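Local coordinates for interphotoreceptor retinoid-binding protein (PDB 1J7X) that probably binds and carries retinoids between photoreceptors and the pigment epithelium, as one functional unit of a larger protein, at residues T97-V101 against L111-Q115; P159-Y164 against V188-V194; Y222-L227 against F263-N267; I232-I236 against L283-A287. Numbering follows the deposited sequence.

Contact 1 (T97-V101 against L111-Q115); sequences TVFKV and LRFDQ
The chain leaves helix 88-98, straightens at Phe99 (phi/psi -114/119) and enters the first strand of the beta hairpin of strands 100-104 and 108-112; residues 98-101 and 111-114 run nearly antiparallel, 158° apart. Val98, still helical, turns its carbonyl to the partner: its O lies 3.3 Å from Phe113 CB and receives a CA-H...O contact from Phe113 CA at 3.6 Å. A water donates to Val98 O (2.9 Å) and accepts from Asp114 N (2.9 Å), bridging the segments beyond the Lys100-Arg112 pair. The Phe99 ring (chi1 m) brings CD1 to 3.6 Å from Phe113 CB and 4.3 Å from Leu111 CD1, and CE1 over one face of the Phe113 ring (chi1 p), centroids 5.3 Å apart, planes oblique at 48°. Large rings suit the space beside helix 119-137, whose Ile129 and Val133 touch Phe99. The hairpin forms one edge of the mixed sheet of the ClpP/crotonase-like domain. Lys100 and Arg112 are an antiparallel hydrogen-bonded pair, CA-CA 5.0 Å: Lys100 N to Arg112 O and Arg112 N to Lys100 O, both 2.8 Å. Their long side chains suit the more open face, where Arg112, extended, makes a salt bridge to Asp114 (NH2 to OD2 2.9 Å). Val101 and Leu111 (chi1 t, chi2 p), a non-hydrogen-bonded pair at CA-CA 4.7 Å, face helix 119-137, Val101 CG2 4.0 Å from Leu111 CD1.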
loop_
_atom_site.group_PDB
_atom_site.type_symbol
_atom_site.label_atom_id
_atom_site.label_comp_id
_atom_site.label_asym_id
_atom_site.label_seq_id
_atom_site.Cartn_x
_atom_site.Cartn_y
_atom_site.Cartn_z
ATOM N N THR A 97 -3.977 -11.004 -20.895
ATOM C CA THR A 97 -2.641 -10.403 -20.891
ATOM C C THR A 97 -2.326 -9.622 -19.596
ATOM O O THR A 97 -1.186 -9.396 -19.278
ATOM C CB THR A 97 -2.410 -9.461 -22.068
ATOM O OG1 THR A 97 -3.392 -8.495 -22.126
ATOM C CG2 THR A 97 -2.510 -10.122 -23.408
ATOM N N VAL A 98 -3.348 -9.203 -18.864
ATOM C CA VAL A 98 -3.176 -8.519 -17.591
ATOM C C VAL A 98 -2.769 -9.498 -16.520
ATOM O O VAL A 98 -1.945 -9.186 -15.639
ATOM C CB VAL A 98 -4.439 -7.781 -17.126
ATOM C CG1 VAL A 98 -4.324 -7.351 -15.668
ATOM C CG2 VAL A 98 -4.747 -6.652 -18.020
ATOM N N PHE A 99 -3.347 -10.677 -16.538
ATOM C CA PHE A 99 -3.067 -11.733 -15.509
ATOM C C PHE A 99 -2.392 -12.924 -16.102
ATOM O O PHE A 99 -2.987 -13.560 -16.971
ATOM C CB PHE A 99 -4.331 -12.181 -14.835
ATOM C CG PHE A 99 -5.151 -11.093 -14.211
ATOM C CD1 PHE A 99 -4.887 -10.684 -12.886
ATOM C CD2 PHE A 99 -6.106 -10.404 -14.877
ATOM C CE1 PHE A 99 -5.589 -9.704 -12.381
ATOM C CE2 PHE A 99 -6.842 -9.453 -14.348
ATOM C CZ PHE A 99 -6.629 -9.112 -13.028
ATOM N N LYS A 100 -1.180 -13.266 -15.661
ATOM C CA LYS A 100 -0.434 -14.442 -16.083
ATOM C C LYS A 100 -0.617 -15.522 -15.039
ATOM O O LYS A 100 -0.251 -15.330 -13.856
ATOM C CB LYS A 100 1.030 -14.093 -16.242
ATOM C CG LYS A 100 1.983 -15.290 -16.461
ATOM C CD LYS A 100 3.460 -14.821 -16.440
ATOM C CE LYS A 100 4.413 -15.858 -16.914
ATOM N NZ LYS A 100 4.455 -17.076 -16.095
ATOM N N VAL A 101 -1.205 -16.637 -15.453
ATOM C CA VAL A 101 -1.469 -17.711 -14.572
ATOM C C VAL A 101 -0.803 -19.002 -15.086
ATOM O O VAL A 101 -1.045 -19.325 -16.296
ATOM C CB VAL A 101 -2.955 -17.960 -14.465
ATOM C CG1 VAL A 101 -3.277 -19.038 -13.481
ATOM C CG2 VAL A 101 -3.645 -16.654 -14.102
ATOM N N LEU A 111 0.360 -16.814 -10.002
ATOM C CA LEU A 111 -0.474 -15.679 -10.478
ATOM C C LEU A 111 0.354 -14.445 -10.475
ATOM O O LEU A 111 0.904 -14.032 -9.439
ATOM C CB LEU A 111 -1.669 -15.462 -9.562
ATOM C CG LEU A 111 -2.473 -14.223 -9.744
ATOM C CD1 LEU A 111 -2.975 -14.077 -11.151
ATOM C CD2 LEU A 111 -3.561 -14.245 -8.803
ATOM N N ARG A 112 0.558 -13.845 -11.639
ATOM C CA ARG A 112 1.207 -12.585 -11.759
ATOM C C ARG A 112 0.340 -11.567 -12.400
ATOM O O ARG A 112 -0.333 -11.884 -13.404
ATOM C CB ARG A 112 2.540 -12.667 -12.538
ATOM C CG ARG A 112 3.174 -11.331 -12.848
ATOM C CD ARG A 112 4.467 -11.454 -13.572
ATOM N NE ARG A 112 4.897 -10.166 -14.067
ATOM C CZ ARG A 112 5.938 -10.000 -14.824
ATOM N NH1 ARG A 112 6.661 -11.082 -15.213
ATOM N NH2 ARG A 112 6.257 -8.780 -15.266
ATOM N N PHE A 113 0.360 -10.297 -11.857
ATOM C CA PHE A 113 -0.266 -9.165 -12.483
ATOM C C PHE A 113 0.510 -7.939 -11.970
ATOM O O PHE A 113 1.030 -8.014 -10.864
ATOM C CB PHE A 113 -1.769 -9.062 -12.315
ATOM C CG PHE A 113 -2.243 -8.999 -10.877
ATOM C CD1 PHE A 113 -2.194 -10.117 -10.072
ATOM C CD2 PHE A 113 -2.652 -7.795 -10.350
ATOM C CE1 PHE A 113 -2.611 -10.043 -8.820
ATOM C CE2 PHE A 113 -3.124 -7.777 -9.081
ATOM C CZ PHE A 113 -3.075 -8.854 -8.329
ATOM N N ASP A 114 0.646 -6.905 -12.776
ATOM C CA ASP A 114 1.550 -5.834 -12.503
ATOM C C ASP A 114 0.936 -4.409 -12.236
ATOM O O ASP A 114 1.673 -3.401 -12.234
ATOM C CB ASP A 114 2.511 -5.694 -13.619
ATOM C CG ASP A 114 3.342 -6.901 -13.867
ATOM O OD1 ASP A 114 3.392 -7.830 -13.075
ATOM O OD2 ASP A 114 3.989 -6.981 -14.950
ATOM N N GLN A 115 -0.387 -4.379 -12.091
ATOM C CA GLN A 115 -1.065 -3.166 -11.733
ATOM C C GLN A 115 -2.339 -3.518 -10.973
ATOM O O GLN A 115 -2.734 -4.637 -11.039
ATOM C CB GLN A 115 -1.360 -2.375 -13.001
ATOM C CG GLN A 115 -2.281 -2.989 -13.919
ATOM C CD GLN A 115 -2.618 -2.080 -15.066
ATOM O OE1 GLN A 115 -1.827 -2.014 -16.070
ATOM N NE2 GLN A 115 -3.822 -1.500 -15.019
HETATM O O HOH W 1 -0.620 -6.647 -15.353
#

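Contact 2 (P159-Y164 against V188-V194)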
loop_
_atom_site.group_PDB
_atom_site.type_symbol
_atom_site.label_atom_id
_atom_site.label_comp_id
_atom_site.label_asym_id
_atom_site.label_seq_id
_atom_site.Cartn_x
_atom_site.Cartn_y
_atom_site.Cartn_z
ATOM N N PRO A 159 -10.071 -4.459 -1.328
ATOM C CA PRO A 159 -10.942 -5.281 -0.524
ATOM C C PRO A 159 -11.571 -6.434 -1.281
ATOM O O PRO A 159 -11.656 -7.549 -0.800
ATOM C CB PRO A 159 -11.977 -4.273 0.033
ATOM C CG PRO A 159 -11.183 -2.933 0.028
ATOM C CD PRO A 159 -10.329 -3.005 -1.261
ATOM N N LEU A 160 -12.005 -6.170 -2.482
ATOM C CA LEU A 160 -12.619 -7.167 -3.335
ATOM C C LEU A 160 -11.647 -8.266 -3.624
ATOM O O LEU A 160 -11.971 -9.439 -3.489
ATOM C CB LEU A 160 -13.136 -6.488 -4.625
ATOM C CG LEU A 160 -13.772 -7.534 -5.599
ATOM C CD1 LEU A 160 -14.928 -8.188 -4.904
ATOM C CD2 LEU A 160 -14.248 -6.846 -6.895
ATOM N N LEU A 161 -10.420 -7.924 -4.027
ATOM C CA LEU A 161 -9.439 -8.960 -4.280
ATOM C C LEU A 161 -9.161 -9.806 -3.075
ATOM O O LEU A 161 -9.045 -11.012 -3.124
ATOM C CB LEU A 161 -8.151 -8.360 -4.846
ATOM C CG LEU A 161 -7.005 -9.310 -5.058
ATOM C CD1 LEU A 161 -7.383 -10.334 -6.041
ATOM C CD2 LEU A 161 -5.693 -8.662 -5.577
ATOM N N LEU A 162 -8.960 -9.163 -1.944
ATOM C CA LEU A 162 -8.646 -9.856 -0.753
ATOM C C LEU A 162 -9.714 -10.913 -0.428
ATOM O O LEU A 162 -9.415 -11.986 0.070
ATOM C CB LEU A 162 -8.545 -8.857 0.348
ATOM C CG LEU A 162 -7.279 -8.030 0.473
ATOM C CD1 LEU A 162 -7.499 -6.900 1.516
ATOM C CD2 LEU A 162 -6.122 -8.832 0.873
ATOM N N SER A 163 -10.950 -10.582 -0.758
ATOM C CA SER A 163 -12.136 -11.438 -0.464
ATOM C C SER A 163 -12.085 -12.768 -1.117
ATOM O O SER A 163 -12.714 -13.710 -0.643
ATOM C CB SER A 163 -13.399 -10.715 -0.806
ATOM O OG SER A 163 -13.540 -9.473 -0.062
ATOM N N TYR A 164 -11.272 -12.916 -2.146
ATOM C CA TYR A 164 -11.080 -14.242 -2.756
ATOM C C TYR A 164 -10.247 -15.186 -1.910
ATOM O O TYR A 164 -10.142 -16.388 -2.228
ATOM C CB TYR A 164 -10.465 -14.112 -4.191
ATOM C CG TYR A 164 -11.436 -13.607 -5.219
ATOM C CD1 TYR A 164 -11.691 -12.250 -5.390
ATOM C CD2 TYR A 164 -11.988 -14.447 -6.127
ATOM C CE1 TYR A 164 -12.606 -11.745 -6.288
ATOM C CE2 TYR A 164 -12.976 -13.977 -7.012
ATOM C CZ TYR A 164 -13.237 -12.654 -7.137
ATOM O OH TYR A 164 -14.152 -12.205 -8.083
ATOM N N VAL A 188 -13.130 -0.684 6.740
ATOM C CA VAL A 188 -13.113 -1.398 5.471
ATOM C C VAL A 188 -13.198 -2.856 5.694
ATOM O O VAL A 188 -12.443 -3.476 6.394
ATOM C CB VAL A 188 -11.893 -0.962 4.557
ATOM C CG1 VAL A 188 -12.013 -1.683 3.215
ATOM C CG2 VAL A 188 -11.835 0.511 4.417
ATOM N N TYR A 189 -14.197 -3.488 5.074
ATOM C CA TYR A 189 -14.436 -4.854 5.210
ATOM C C TYR A 189 -14.330 -5.581 3.845
ATOM O O TYR A 189 -14.472 -4.934 2.875
ATOM C CB TYR A 189 -15.895 -5.121 5.737
ATOM C CG TYR A 189 -16.107 -4.565 7.138
ATOM C CD1 TYR A 189 -15.723 -5.239 8.249
ATOM C CD2 TYR A 189 -16.647 -3.310 7.282
ATOM C CE1 TYR A 189 -15.906 -4.656 9.487
ATOM C CE2 TYR A 189 -16.801 -2.786 8.536
ATOM C CZ TYR A 189 -16.432 -3.473 9.565
ATOM O OH TYR A 189 -16.576 -2.813 10.827
ATOM N N SER A 190 -14.178 -6.867 3.936
ATOM C CA SER A 190 -14.179 -7.795 2.844
ATOM C C SER A 190 -15.603 -7.869 2.338
ATOM O O SER A 190 -16.531 -7.517 3.011
ATOM C CB SER A 190 -13.702 -9.176 3.276
ATOM O OG SER A 190 -14.478 -9.791 4.236
ATOM N N HIS A 191 -15.766 -8.363 1.141
ATOM C CA HIS A 191 -17.086 -8.608 0.544
ATOM C C HIS A 191 -17.636 -9.983 0.871
ATOM O O HIS A 191 -16.909 -10.948 0.820
ATOM C CB HIS A 191 -17.007 -8.425 -0.972
ATOM C CG HIS A 191 -16.990 -6.999 -1.391
ATOM N ND1 HIS A 191 -18.116 -6.373 -1.922
ATOM C CD2 HIS A 191 -16.061 -6.007 -1.206
ATOM C CE1 HIS A 191 -17.864 -5.081 -2.069
ATOM N NE2 HIS A 191 -16.609 -4.844 -1.675
ATOM N N PRO A 192 -18.911 -10.075 1.184
ATOM C CA PRO A 192 -19.586 -11.333 1.414
ATOM C C PRO A 192 -19.829 -12.170 0.156
ATOM O O PRO A 192 -20.125 -13.318 0.274
ATOM C CB PRO A 192 -20.923 -10.876 2.025
ATOM C CG PRO A 192 -21.200 -9.593 1.359
ATOM C CD PRO A 192 -19.810 -8.899 1.410
ATOM N N LYS A 193 -19.662 -11.604 -0.998
ATOM C CA LYS A 193 -19.841 -12.345 -2.254
ATOM C C LYS A 193 -18.854 -11.852 -3.277
ATOM O O LYS A 193 -18.687 -10.663 -3.423
ATOM C CB LYS A 193 -21.261 -12.161 -2.750
ATOM C CG LYS A 193 -21.542 -12.781 -4.122
ATOM C CD LYS A 193 -21.528 -14.264 -4.057
ATOM C CE LYS A 193 -21.482 -14.954 -5.531
ATOM N NZ LYS A 193 -22.276 -14.122 -6.468
ATOM N N VAL A 194 -18.168 -12.791 -3.929
ATOM C CA VAL A 194 -17.313 -12.434 -5.041
ATOM C C VAL A 194 -17.829 -13.132 -6.334
ATOM O O VAL A 194 -18.602 -14.124 -6.238
ATOM C CB VAL A 194 -15.830 -12.891 -4.782
ATOM C CG1 VAL A 194 -15.317 -12.087 -3.478
ATOM C CG2 VAL A 194 -15.674 -14.366 -4.684
#
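Residues 159-163 belong to helix 158-163, while 188-194 finish strand 186-189 and continue as an irregular chain, extended except at Pro192, past one side of that helix. The CA atoms come closest at Pro159 and Ser190, 5.3 Å apart, and Tyr164 and Val194 follow at 6.9 Å. One hydrogen bond joins the two backbones through a side chain: His191 N donates to Ser163 OG over 2.8 Å, and the same hydroxyl donates to Pro159 O, 2.8 Å away. A small serine in the m rotamer suits this spot, since it can pass a bond from its own helix to the loop without pushing the chains apart. The helix lies in the peptidase S41-like part of the chain, and the strand that leads into the loop pairs with strand 173-179, so the contact ties the helix to the end of a beta hairpin. Apolar contacts lie around the polar link. Pro159 CG rests 3.5 Å from Val188 CG1, and the Leu160 side chain packs on the His191 ring, CD1 over one face and 4.2 Å from CG. Val194 closes the far end: its CG1 is 3.6 Å from Ser163 CB, and its CB makes a CH-pi contact with Tyr164, 3.8 Å from the ring centroid. The flat phenol presents a broad surface to the branched valine, while Tyr164 OH bonds to Leu195 O and the ring stacks with Trp134.

Contact 3 (Y222-L227 against F263-N267)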
loop_
_atom_site.group_PDB
_atom_site.type_symbol
_atom_site.label_atom_id
_atom_site.label_comp_id
_atom_site.label_asym_id
_atom_site.label_seq_id
_atom_site.Cartn_x
_atom_site.Cartn_y
_atom_site.Cartn_z
ATOM N N TYR A 222 0.567 -6.074 2.382
ATOM C CA TYR A 222 0.508 -5.745 3.856
ATOM C C TYR A 222 -0.697 -6.416 4.547
ATOM O O TYR A 222 -0.572 -7.097 5.585
ATOM C CB TYR A 222 0.495 -4.239 4.069
ATOM C CG TYR A 222 0.504 -3.877 5.522
ATOM C CD1 TYR A 222 1.668 -3.885 6.270
ATOM C CD2 TYR A 222 -0.705 -3.632 6.156
ATOM C CE1 TYR A 222 1.607 -3.589 7.697
ATOM C CE2 TYR A 222 -0.761 -3.394 7.567
ATOM C CZ TYR A 222 0.422 -3.342 8.293
ATOM O OH TYR A 222 0.392 -3.099 9.644
ATOM N N LEU A 223 -1.844 -6.242 3.886
ATOM C CA LEU A 223 -3.098 -6.811 4.396
ATOM C C LEU A 223 -3.130 -8.307 4.425
ATOM O O LEU A 223 -3.543 -8.955 5.455
ATOM C CB LEU A 223 -4.290 -6.220 3.638
ATOM C CG LEU A 223 -4.494 -4.775 3.991
ATOM C CD1 LEU A 223 -5.565 -4.265 3.068
ATOM C CD2 LEU A 223 -4.959 -4.562 5.513
HETATM N N MSE A 224 -2.537 -8.946 3.418
HETATM C CA MSE A 224 -2.428 -10.389 3.435
HETATM C C MSE A 224 -1.546 -10.800 4.560
HETATM O O MSE A 224 -1.781 -11.852 5.179
HETATM C CB MSE A 224 -1.952 -10.987 2.088
HETATM C CG MSE A 224 -2.925 -12.218 1.629
HETATM SE SE MSE A 224 -4.412 -12.035 1.030
HETATM C CE MSE A 224 -5.158 -12.012 2.149
ATOM N N GLN A 225 -0.535 -9.974 4.841
ATOM C CA GLN A 225 0.338 -10.292 5.987
ATOM C C GLN A 225 -0.304 -10.042 7.335
ATOM O O GLN A 225 -0.207 -10.837 8.234
ATOM C CB GLN A 225 1.690 -9.435 5.789
ATOM C CG GLN A 225 2.678 -9.718 6.866
ATOM C CD GLN A 225 3.905 -8.834 6.721
ATOM O OE1 GLN A 225 3.775 -7.591 6.787
ATOM N NE2 GLN A 225 5.037 -9.443 6.326
ATOM N N SER A 226 -0.986 -8.912 7.499
ATOM C CA SER A 226 -1.594 -8.527 8.728
ATOM C C SER A 226 -2.753 -9.475 9.149
ATOM O O SER A 226 -3.084 -9.677 10.349
ATOM C CB SER A 226 -2.087 -7.074 8.641
ATOM O OG SER A 226 -3.155 -6.935 7.735
ATOM N N LEU A 227 -3.383 -10.047 8.128
ATOM C CA LEU A 227 -4.443 -11.016 8.349
ATOM C C LEU A 227 -3.935 -12.432 8.549
ATOM O O LEU A 227 -4.693 -13.393 8.838
ATOM C CB LEU A 227 -5.428 -11.007 7.164
ATOM C CG LEU A 227 -6.313 -9.798 6.921
ATOM C CD1 LEU A 227 -6.871 -9.811 5.496
ATOM C CD2 LEU A 227 -7.475 -9.842 7.996
ATOM N N PHE A 263 -3.737 4.447 8.779
ATOM C CA PHE A 263 -4.166 3.158 8.330
ATOM C C PHE A 263 -3.996 2.179 9.471
ATOM O O PHE A 263 -2.864 1.838 9.905
ATOM C CB PHE A 263 -3.330 2.747 7.101
ATOM C CG PHE A 263 -3.706 1.435 6.469
ATOM C CD1 PHE A 263 -3.433 0.202 7.122
ATOM C CD2 PHE A 263 -4.182 1.419 5.181
ATOM C CE1 PHE A 263 -3.580 -0.956 6.378
ATOM C CE2 PHE A 263 -4.490 0.251 4.493
ATOM C CZ PHE A 263 -4.130 -0.961 5.085
ATOM N N ILE A 264 -5.134 1.801 10.095
ATOM C CA ILE A 264 -5.121 0.918 11.242
ATOM C C ILE A 264 -5.601 -0.442 10.875
ATOM O O ILE A 264 -6.739 -0.568 10.351
ATOM C CB ILE A 264 -6.022 1.542 12.433
ATOM C CG1 ILE A 264 -5.683 2.979 12.646
ATOM C CG2 ILE A 264 -5.903 0.661 13.620
ATOM C CD1 ILE A 264 -6.639 3.687 13.619
ATOM N N ASP A 265 -4.710 -1.439 10.963
ATOM C CA ASP A 265 -5.036 -2.769 10.490
ATOM C C ASP A 265 -5.910 -3.504 11.451
ATOM O O ASP A 265 -6.267 -2.977 12.552
ATOM C CB ASP A 265 -3.847 -3.607 10.090
ATOM C CG ASP A 265 -2.950 -3.884 11.219
ATOM O OD1 ASP A 265 -3.453 -4.065 12.455
ATOM O OD2 ASP A 265 -1.710 -3.955 10.920
ATOM N N SER A 266 -6.238 -4.721 11.040
ATOM C CA SER A 266 -7.169 -5.516 11.848
ATOM C C SER A 266 -6.625 -5.957 13.232
ATOM O O SER A 266 -7.362 -6.592 14.025
ATOM C CB SER A 266 -7.670 -6.728 11.031
ATOM O OG SER A 266 -6.632 -7.617 10.840
ATOM N N ASN A 267 -5.346 -5.687 13.504
ATOM C CA ASN A 267 -4.728 -6.038 14.793
ATOM C C ASN A 267 -4.558 -4.772 15.550
ATOM O O ASN A 267 -4.034 -4.829 16.678
ATOM C CB ASN A 267 -3.332 -6.663 14.600
ATOM C CG ASN A 267 -3.358 -7.931 13.717
ATOM O OD1 ASN A 267 -4.151 -8.819 13.998
ATOM N ND2 ASN A 267 -2.545 -8.000 12.628
HETATM O O HOH W 2 -5.443 -6.294 8.660
#
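Two hydrogen bonds tie the end of helix 216-226 to the C-terminal part of strand 254-265. Tyr222 OH donates to Asp265 OD2 at a short 2.6 Å, and Asn267 ND2 donates to Ser226 O at 2.9 Å. The second uses a carbonyl in the last turn of the helix, where no further turn follows to supply an amide donor; the asparagine side chain provides one. A water adds a third link, 2.5 Å from Ser226 OG and accepting from Ser266 N at 3.0 Å. Within its own segment Asp265 OD1 accepts from Asn267 N at 2.7 Å, the mark of an Asx turn, and it also accepts from Asp269 N. Aspartate suits this place because its two carboxylate oxygens can be shared, OD1 with the backbone of the turn and OD2 with the tyrosine hydroxyl. Residues 222-226 and 263-265 run in roughly the same direction, with axes 33° apart and 10.5 Å at closest approach, and the helix packs against the antiparallel sheet to which strand 254-265 belongs. Away from the polar links, Phe263 fills the space between the backbones. Leu223 CD2 meets the edge of its ring, 3.7 Å from CZ, and Tyr222 CE2 lies 3.9 Å from Phe263 CE1 in an oblique pairing, planes at 78°. Trp271 extends this aromatic cluster, stacking on Tyr222 and meeting Phe263 edge-to-face. Near the turn, Leu227 CD2 comes 3.7 Å from Ser266 OG.

Contact 4 (I232-I236 against L283-A287); sequences IIGEI and LADEA
Residues 232-234 end strand 231-234, and the chain continues extended through Glu235 and Ile236. Segment 283-287 follows strand 280-281, the parallel neighbour of 231-234 in the mixed sheet of this S41 (ClpP/crotonase-clan) family, so the contact lies where the chain leaves the C-terminal ends of both strands. Leu283 is extended (phi/psi -68/153), residues 284-286 form a turn with helical or near-helical angles, and Ala287 is helical. Backbone bonds Glu286 N to Leu283 O (2.8 Å) and Ala287 N to Ala284 O (3.2 Å) hold this turn. Gly234 faces Ala287 with CA atoms 5.1 Å apart, and Glu235 faces Leu283 at 5.7 Å.

The polar part is one hydrogen bond, from Ala284 N to Glu235 OE2, 2.9 Å long and nearly straight at 160°. Glu235 reaches it with chi1 m and chi2 t; OE1 accepts from His211 N.

In the apolar part Ile233, with chi1 m and chi2 t, sets CG2 4.0 Å from Ala287 CB. Gly234 CA is 4.1 Å from Ala287 CB, and small residues on both sides permit this approach. Gly234 has phi/psi 138/-144, where a CB would collide with the preceding carbonyl oxygen, so its backbone alone calls for glycine.

A carboxylate accepting two backbone amides, Ala284 N and His211 N, implies that Glu235 links the chain after strand 231-234 to the loops after parallel strands 204-209 and 280-281.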
loop_
_atom_site.group_PDB
_atom_site.type_symbol
_atom_site.label_atom_id
_atom_site.label_comp_id
_atom_site.label_asym_id
_atom_site.label_seq_id
_atom_site.Cartn_x
_atom_site.Cartn_y
_atom_site.Cartn_z
ATOM N N ILE A 232 4.807 -13.277 3.125
ATOM C CA ILE A 232 5.350 -12.337 2.203
ATOM C C ILE A 232 6.840 -12.661 2.003
ATOM O O ILE A 232 7.625 -12.771 2.957
ATOM C CB ILE A 232 5.232 -10.914 2.766
ATOM C CG1 ILE A 232 3.809 -10.638 3.267
ATOM C CG2 ILE A 232 5.565 -9.875 1.778
ATOM C CD1 ILE A 232 2.741 -10.974 2.127
ATOM N N ILE A 233 7.275 -12.697 0.757
ATOM C CA ILE A 233 8.668 -13.086 0.400
ATOM C C ILE A 233 9.269 -12.129 -0.601
ATOM O O ILE A 233 8.671 -11.824 -1.645
ATOM C CB ILE A 233 8.677 -14.518 -0.174
ATOM C CG1 ILE A 233 7.979 -15.423 0.788
ATOM C CG2 ILE A 233 10.130 -14.960 -0.555
ATOM C CD1 ILE A 233 7.745 -16.815 0.153
ATOM N N GLY A 234 10.484 -11.616 -0.271
ATOM C CA GLY A 234 11.164 -10.782 -1.230
ATOM C C GLY A 234 11.799 -9.583 -0.564
ATOM O O GLY A 234 12.364 -9.751 0.501
ATOM N N GLU A 235 11.774 -8.457 -1.258
ATOM C CA GLU A 235 12.408 -7.242 -0.776
ATOM C C GLU A 235 11.401 -6.348 -0.017
ATOM O O GLU A 235 10.206 -6.362 -0.249
ATOM C CB GLU A 235 13.001 -6.471 -1.893
ATOM C CG GLU A 235 14.026 -7.285 -2.709
ATOM C CD GLU A 235 14.433 -6.608 -3.970
ATOM O OE1 GLU A 235 13.704 -5.710 -4.509
ATOM O OE2 GLU A 235 15.464 -7.053 -4.576
ATOM N N ILE A 236 11.935 -5.420 0.766
ATOM C CA ILE A 236 11.098 -4.412 1.400
ATOM C C ILE A 236 10.579 -3.547 0.234
ATOM O O ILE A 236 11.316 -3.226 -0.732
ATOM C CB ILE A 236 11.954 -3.527 2.360
ATOM C CG1 ILE A 236 12.388 -4.360 3.500
ATOM C CG2 ILE A 236 11.208 -2.370 2.808
ATOM C CD1 ILE A 236 13.604 -3.762 4.272
ATOM N N LEU A 283 16.564 -11.187 -1.966
ATOM C CA LEU A 283 16.572 -10.282 -3.112
ATOM C C LEU A 283 15.412 -10.792 -4.074
ATOM O O LEU A 283 15.048 -11.983 -4.068
ATOM C CB LEU A 283 17.925 -10.367 -3.868
ATOM C CG LEU A 283 18.986 -9.320 -3.432
ATOM C CD1 LEU A 283 19.150 -9.427 -2.035
ATOM C CD2 LEU A 283 20.372 -9.624 -4.099
ATOM N N ALA A 284 14.890 -9.858 -4.829
ATOM C CA ALA A 284 13.700 -10.120 -5.706
ATOM C C ALA A 284 13.887 -11.330 -6.619
ATOM O O ALA A 284 13.047 -12.174 -6.670
ATOM C CB ALA A 284 13.414 -8.904 -6.501
ATOM N N ASP A 285 15.072 -11.485 -7.180
ATOM C CA ASP A 285 15.358 -12.649 -8.042
ATOM C C ASP A 285 15.304 -13.973 -7.333
ATOM O O ASP A 285 15.203 -15.029 -7.965
ATOM C CB ASP A 285 16.703 -12.504 -8.692
ATOM C CG ASP A 285 16.820 -11.353 -9.546
ATOM O OD1 ASP A 285 15.853 -11.008 -10.245
ATOM O OD2 ASP A 285 17.907 -10.690 -9.616
ATOM N N GLU A 286 15.399 -13.995 -6.036
ATOM C CA GLU A 286 15.367 -15.235 -5.262
ATOM C C GLU A 286 14.050 -15.586 -4.649
ATOM O O GLU A 286 13.906 -16.650 -4.062
ATOM C CB GLU A 286 16.450 -15.085 -4.110
ATOM C CG GLU A 286 17.801 -14.526 -4.611
ATOM C CD GLU A 286 18.860 -14.340 -3.443
ATOM O OE1 GLU A 286 20.025 -13.882 -3.652
ATOM O OE2 GLU A 286 18.526 -14.630 -2.269
ATOM N N ALA A 287 13.056 -14.710 -4.788
ATOM C CA ALA A 287 11.770 -14.905 -4.129
ATOM C C ALA A 287 10.951 -16.062 -4.538
ATOM O O ALA A 287 10.304 -16.731 -3.713
ATOM C CB ALA A 287 10.970 -13.590 -4.224
#

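Along the chain, contacts 1, 2 and 3 open in turn; contact 4 opens before contact 3 closes, so their segments alternate. Contacts 1 and 4 reach the same mixed sheet, at the hairpin of strands 100-104 and 108-112 and at 231-234 with the chain beyond edge strand 280-281, their centres 18 Å apart. Contacts 2 and 3 reach the antiparallel sheet, centres 14 Å apart, and meet through Leu162, whose CD1 is 3.6 Å from Leu223 CD1. Phe113 CZ, 3.8 Å from Leu161 CD2, joins contacts 1 and 2, while Gln225 NE2, 3.5 Å from Ile232 CG1, joins 3 and 4. Packing through helices 158-163 and 216-226 is thus shared between the neighbourhoods of the two sheets.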